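PDB 2OOL: sensor protein from Rhodopseudomonas palustris, which binds a biliverdin chromophore in its N-terminal photosensory region and, as a bacteriophytochrome, probably couples light sensing to histidine kinase activity. Local coordinates for residues A[225-236]-A[274-285]. Numbering follows the deposited sequence. Where two conformers were deposited one is given.
Sequences YTINPVRIIPDI and VNMGMHAAMSIS. With LBV (3-[2-[(Z)-[3-(2-carboxyethyl)-5-[(Z)-(4-ethenyl-3-methyl-5-oxidanylidene-pyrrol-2-ylidene)methyl]-4-methyl-pyrrol-1-ium -2-ylidene]methyl]-5-[(Z)-[(3E)-3-ethylidene-4-methyl-5-oxidanylidene-pyrrolidin-2-ylidene]methyl]-4-methyl-1H-pyrrol-3- yl]propanoic acid), chain C.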
loop_
_atom_site.group_PDB
_atom_site.type_symbol
_atom_site.label_atom_id
_atom_site.label_comp_id
_atom_site.label_asym_id
_atom_site.label_seq_id
_atom_site.Cartn_x
_atom_site.Cartn_y
_atom_site.Cartn_z
ATOM N N TYR A 225 1.878 21.737 -12.727
ATOM C CA TYR A 225 1.169 20.645 -12.074
ATOM C C TYR A 225 0.822 19.494 -12.992
ATOM O O TYR A 225 0.519 18.433 -12.514
ATOM C CB TYR A 225 -0.053 21.139 -11.376
ATOM C CG TYR A 225 0.198 22.220 -10.380
ATOM C CD1 TYR A 225 1.469 22.440 -9.817
ATOM C CD2 TYR A 225 -0.832 23.040 -9.981
ATOM C CE1 TYR A 225 1.673 23.449 -8.913
ATOM C CE2 TYR A 225 -0.634 24.026 -9.056
ATOM C CZ TYR A 225 0.620 24.227 -8.527
ATOM O OH TYR A 225 0.792 25.230 -7.603
ATOM N N THR A 226 0.934 19.690 -14.317
ATOM C CA THR A 226 0.665 18.643 -15.275
ATOM C C THR A 226 1.868 17.731 -15.311
ATOM O O THR A 226 1.731 16.524 -15.528
ATOM C CB THR A 226 0.387 19.210 -16.698
ATOM O OG1 THR A 226 -0.751 20.059 -16.651
ATOM C CG2 THR A 226 0.140 18.107 -17.693
ATOM N N ILE A 227 3.055 18.289 -15.114
ATOM C CA ILE A 227 4.276 17.469 -15.194
ATOM C C ILE A 227 4.847 17.077 -13.829
ATOM O O ILE A 227 5.609 16.148 -13.758
ATOM C CB ILE A 227 5.383 18.121 -16.050
ATOM C CG1 ILE A 227 5.802 19.480 -15.470
ATOM C CG2 ILE A 227 4.880 18.270 -17.473
ATOM C CD1 ILE A 227 7.021 20.070 -16.138
ATOM N N ASN A 228 4.512 17.804 -12.775
ATOM C CA ASN A 228 4.922 17.483 -11.415
ATOM C C ASN A 228 3.665 17.358 -10.556
ATOM O O ASN A 228 3.151 18.362 -10.090
ATOM C CB ASN A 228 5.844 18.561 -10.833
ATOM C CG ASN A 228 6.307 18.204 -9.411
ATOM O OD1 ASN A 228 5.780 17.275 -8.838
ATOM N ND2 ASN A 228 7.211 18.957 -8.841
ATOM N N PRO A 229 3.134 16.125 -10.402
ATOM C CA PRO A 229 1.787 15.921 -9.876
ATOM C C PRO A 229 1.512 15.962 -8.367
ATOM O O PRO A 229 0.322 15.788 -7.996
ATOM C CB PRO A 229 1.403 14.518 -10.390
ATOM C CG PRO A 229 2.724 13.778 -10.530
ATOM C CD PRO A 229 3.777 14.857 -10.820
ATOM N N VAL A 230 2.520 16.185 -7.531
ATOM C CA VAL A 230 2.335 16.256 -6.065
ATOM C C VAL A 230 3.080 17.450 -5.480
ATOM O O VAL A 230 4.141 17.735 -5.907
ATOM C CB VAL A 230 2.819 14.975 -5.381
ATOM C CG1 VAL A 230 2.399 14.961 -3.856
ATOM C CG2 VAL A 230 2.250 13.715 -6.107
ATOM N N ARG A 231 2.464 18.198 -4.562
ATOM C CA ARG A 231 3.108 19.327 -3.870
ATOM C C ARG A 231 2.538 19.473 -2.458
ATOM O O ARG A 231 1.372 19.178 -2.228
ATOM C CB ARG A 231 2.847 20.624 -4.638
ATOM C CG ARG A 231 1.380 21.018 -4.689
ATOM C CD ARG A 231 0.964 21.582 -6.041
ATOM N NE ARG A 231 1.250 20.634 -7.099
ATOM C CZ ARG A 231 0.353 19.842 -7.668
ATOM N NH1 ARG A 231 0.731 19.042 -8.632
ATOM N NH2 ARG A 231 -0.910 19.827 -7.284
ATOM N N ILE A 232 3.354 19.936 -1.533
ATOM C CA ILE A 232 2.953 20.169 -0.188
ATOM C C ILE A 232 3.510 21.461 0.354
ATOM O O ILE A 232 4.659 21.831 0.070
ATOM C CB ILE A 232 3.254 18.964 0.781
ATOM C CG1 ILE A 232 2.760 19.268 2.211
ATOM C CG2 ILE A 232 4.753 18.613 0.839
ATOM C CD1 ILE A 232 2.689 18.005 3.138
ATOM N N ILE A 233 2.672 22.146 1.143
ATOM C CA ILE A 233 3.046 23.351 1.850
ATOM C C ILE A 233 2.633 23.095 3.291
ATOM O O ILE A 233 1.544 23.410 3.665
ATOM C CB ILE A 233 2.311 24.645 1.291
ATOM C CG1 ILE A 233 2.380 24.722 -0.258
ATOM C CG2 ILE A 233 2.875 25.958 1.965
ATOM C CD1 ILE A 233 1.285 25.591 -0.910
ATOM N N PRO A 234 3.524 22.502 4.109
ATOM C CA PRO A 234 3.125 22.158 5.489
ATOM C C PRO A 234 2.787 23.313 6.414
ATOM O O PRO A 234 2.008 23.107 7.353
ATOM C CB PRO A 234 4.323 21.422 6.057
ATOM C CG PRO A 234 5.289 21.213 4.937
ATOM C CD PRO A 234 4.904 22.111 3.794
ATOM N N ASP A 235 3.406 24.469 6.185
ATOM C CA ASP A 235 3.199 25.679 6.940
ATOM C C ASP A 235 3.218 26.849 5.995
ATOM O O ASP A 235 4.284 27.154 5.451
ATOM C CB ASP A 235 4.300 25.889 7.981
ATOM C CG ASP A 235 3.993 27.077 8.948
ATOM O OD1 ASP A 235 3.007 27.850 8.772
ATOM O OD2 ASP A 235 4.753 27.218 9.925
ATOM N N ILE A 236 2.041 27.469 5.771
ATOM C CA ILE A 236 1.896 28.570 4.816
ATOM C C ILE A 236 2.585 29.831 5.315
ATOM O O ILE A 236 2.726 30.793 4.568
ATOM C CB ILE A 236 0.388 28.918 4.420
ATOM C CG1 ILE A 236 -0.380 29.517 5.625
ATOM C CG2 ILE A 236 -0.328 27.672 3.781
ATOM C CD1 ILE A 236 -1.843 30.057 5.381
ATOM N N VAL A 274 -3.959 32.220 3.525
ATOM C CA VAL A 274 -4.232 32.985 4.742
ATOM C C VAL A 274 -5.720 33.385 4.829
ATOM O O VAL A 274 -6.395 33.169 5.872
ATOM C CB VAL A 274 -3.293 34.221 4.847
ATOM C CG1 VAL A 274 -3.780 35.179 5.920
ATOM C CG2 VAL A 274 -1.862 33.770 5.143
ATOM N N ASN A 275 -6.244 33.915 3.720
ATOM C CA ASN A 275 -7.653 34.298 3.631
ATOM C C ASN A 275 -8.581 33.115 3.686
ATOM O O ASN A 275 -9.706 33.220 4.179
ATOM C CB ASN A 275 -7.921 35.120 2.364
ATOM C CG ASN A 275 -7.067 36.380 2.309
ATOM O OD1 ASN A 275 -6.580 36.853 3.342
ATOM N ND2 ASN A 275 -6.839 36.909 1.099
ATOM N N MET A 276 -8.121 31.971 3.212
ATOM C CA MET A 276 -8.900 30.726 3.339
ATOM C C MET A 276 -9.021 30.297 4.818
ATOM O O MET A 276 -9.934 29.591 5.175
ATOM C CB MET A 276 -8.180 29.609 2.565
ATOM C CG MET A 276 -9.042 28.409 2.177
ATOM S SD MET A 276 -9.088 28.211 0.362
ATOM C CE MET A 276 -10.817 27.852 0.096
ATOM N N GLY A 277 -8.027 30.665 5.641
ATOM C CA GLY A 277 -7.934 30.170 7.014
ATOM C C GLY A 277 -7.410 28.743 7.152
ATOM O O GLY A 277 -7.700 28.068 8.136
ATOM N N MET A 278 -6.632 28.270 6.186
ATOM C CA MET A 278 -6.055 26.948 6.294
ATOM C C MET A 278 -4.571 27.077 6.143
ATOM O O MET A 278 -4.129 27.569 5.102
ATOM C CB MET A 278 -6.625 26.017 5.221
ATOM C CG MET A 278 -8.071 25.674 5.422
ATOM S SD MET A 278 -8.425 24.545 6.804
ATOM C CE MET A 278 -10.134 24.228 6.601
ATOM N N HIS A 279 -3.797 26.647 7.157
ATOM C CA HIS A 279 -2.333 26.883 7.174
ATOM C C HIS A 279 -1.396 25.753 6.736
ATOM O O HIS A 279 -0.177 25.903 6.780
ATOM C CB HIS A 279 -1.910 27.408 8.551
ATOM C CG HIS A 279 -2.332 28.809 8.805
ATOM N ND1 HIS A 279 -3.652 29.200 8.744
ATOM C CD2 HIS A 279 -1.619 29.924 9.079
ATOM C CE1 HIS A 279 -3.737 30.490 9.000
ATOM N NE2 HIS A 279 -2.524 30.951 9.228
ATOM N N ALA A 280 -1.953 24.629 6.322
ATOM C CA ALA A 280 -1.212 23.547 5.619
ATOM C C ALA A 280 -2.057 23.233 4.398
ATOM O O ALA A 280 -3.284 23.248 4.498
ATOM C CB ALA A 280 -1.090 22.258 6.502
ATOM N N ALA A 281 -1.405 22.950 3.285
ATOM C CA ALA A 281 -2.029 22.592 2.012
ATOM C C ALA A 281 -1.203 21.497 1.330
ATOM O O ALA A 281 0.029 21.528 1.347
ATOM C CB ALA A 281 -2.063 23.778 1.107
ATOM N N MET A 282 -1.892 20.550 0.717
ATOM C CA MET A 282 -1.253 19.554 -0.134
ATOM C C MET A 282 -2.177 19.197 -1.279
ATOM O O MET A 282 -3.386 18.940 -1.061
ATOM C CB MET A 282 -0.973 18.271 0.642
ATOM C CG MET A 282 -0.437 17.143 -0.291
ATOM S SD MET A 282 0.037 15.648 0.595
ATOM C CE MET A 282 -1.479 15.161 1.305
ATOM N N SER A 283 -1.630 19.090 -2.475
ATOM C CA SER A 283 -2.457 18.708 -3.606
ATOM C C SER A 283 -1.758 17.737 -4.550
ATOM O O SER A 283 -0.556 17.665 -4.592
ATOM C CB SER A 283 -3.017 19.961 -4.321
ATOM O OG SER A 283 -2.008 20.884 -4.698
ATOM N N ILE A 284 -2.589 16.937 -5.228
ATOM C CA ILE A 284 -2.189 15.897 -6.148
ATOM C C ILE A 284 -3.014 16.106 -7.414
ATOM O O ILE A 284 -4.263 16.198 -7.376
ATOM C CB ILE A 284 -2.478 14.482 -5.590
ATOM C CG1 ILE A 284 -1.805 14.225 -4.217
ATOM C CG2 ILE A 284 -2.104 13.429 -6.578
ATOM C CD1 ILE A 284 -2.732 14.435 -3.075
ATOM N N SER A 285 -2.333 16.158 -8.540
ATOM C CA SER A 285 -2.949 16.323 -9.877
ATOM C C SER A 285 -3.725 15.095 -10.344
ATOM O O SER A 285 -3.361 13.961 -10.044
ATOM C CB SER A 285 -1.832 16.669 -10.906
ATOM O OG SER A 285 -1.250 17.919 -10.558
HETATM C C1A LBV C . -5.050 33.564 -6.803
HETATM C C1B LBV C . -1.516 31.011 -7.669
HETATM O O1B LBV C . 4.189 28.188 -6.492
HETATM C C1C LBV C . -2.858 26.929 -6.204
HETATM O O1C LBV C . -2.307 22.717 -3.205
HETATM C C1D LBV C . -7.306 26.238 -4.728
HETATM C C2A LBV C . -4.731 34.768 -7.653
HETATM C C2B LBV C . -0.223 30.560 -7.965
HETATM O O2B LBV C . 3.177 26.265 -6.848
HETATM C C2C LBV C . -2.994 25.581 -5.812
HETATM O O2C LBV C . -2.337 24.704 -2.232
HETATM C C2D LBV C . -8.684 26.339 -5.009
HETATM C C3A LBV C . -3.388 34.275 -8.220
HETATM C C3B LBV C . -0.133 29.221 -7.591
HETATM C C3C LBV C . -4.331 25.393 -5.498
HETATM C C3D LBV C . -9.321 25.528 -4.094
HETATM C C4A LBV C . -3.103 32.979 -7.708
HETATM C C4B LBV C . -1.417 28.838 -7.102
HETATM C C4C LBV C . -4.996 26.620 -5.662
HETATM C C4D LBV C . -8.327 24.965 -3.283
HETATM C CAA LBV C . -2.552 34.967 -9.125
HETATM C CAB LBV C . 1.125 28.346 -7.708
HETATM C CAC LBV C . -1.957 24.438 -5.704
HETATM C CAD LBV C . -10.684 25.369 -4.013
HETATM C CBA LBV C . -2.797 36.353 -9.810
HETATM C CBB LBV C . 1.828 28.171 -6.377
HETATM C CBC LBV C . -1.199 24.506 -4.341
HETATM C CBD LBV C . -11.300 24.530 -3.092
HETATM C CGB LBV C . 3.184 27.473 -6.599
HETATM C CGC LBV C . -2.014 23.921 -3.142
HETATM C CHB LBV C . -1.911 32.305 -8.035
HETATM C CHC LBV C . -1.640 27.510 -6.625
HETATM C CHD LBV C . -6.349 26.916 -5.472
HETATM C CMA LBV C . -4.548 35.985 -6.731
HETATM C CMB LBV C . 0.924 31.403 -8.565
HETATM C CMC LBV C . -4.880 24.022 -5.047
HETATM C CMD LBV C . -9.400 27.155 -6.107
HETATM N N_A LBV C . -4.098 32.612 -6.892
HETATM O O_A LBV C . -6.057 33.451 -6.110
HETATM N N_B LBV C . -2.176 29.944 -7.184
HETATM N N_C LBV C . -4.072 27.489 -6.076
HETATM N N_D LBV C . -7.149 25.434 -3.693
HETATM O O_D LBV C . -8.462 24.175 -2.332
#
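Strands 230-233 and 280-285 run antiparallel at 178°, with Arg231–Ser283 and Ile233–Ala281 as the hydrogen-bonded pairs; Ile233 N to Ala281 O is 2.7 Å. Arg231, Ser283, Ile233 and Ala281 look toward the bilin, while Val230, Ile232, Met282 and Ile284 make the other face apolar, the last three packing on helix 308-332. Arg231 bends at chi2 (-140°) and chi3, which folds its guanidinium back along the strands over the CG side of the Tyr225 ring, NE above its rim. There Arg231 NH2 donates, close to the guanidinium plane, to Ser283 OG at 3.0 Å. Arg231 NH1 reaches Ser285 OG, also at 3.0 Å but tilted 18° from that plane, and in plane takes a lone pair of Asn228 O. Ser285 suits its place because its small hydroxyl OG both accepts from Arg231 and donates to Tyr225 O (2.7 Å), tying the end of helix 219-227 to the sheet. With an alanine at Arg231, both serine hydroxyls would probably lose their guanidinium donors and Tyr225 the group packed on that face. Ser283 OG lies 2.4 Å from LBV propionate oxygen O1C, too short for the bond's geometry to be trusted; Tyr225 OH donates to LBV O2B of the other propionate at 2.7 Å. Ala281, merely a methyl, lets LBV O2C within 3.5 Å of its CB. At the far end, Ile236 sets CD1 over the His279 ring, a CH-pi contact 3.7 Å from the centroid, and His279 and Ala280 form a classic beta bulge opposite Asn300. Strand 230-233 is outermost in the antiparallel GAF-domain sheet, beside 280-288; in this phytochrome bilin pocket Tyr225 binds one propionate and Ser283 approaches the other.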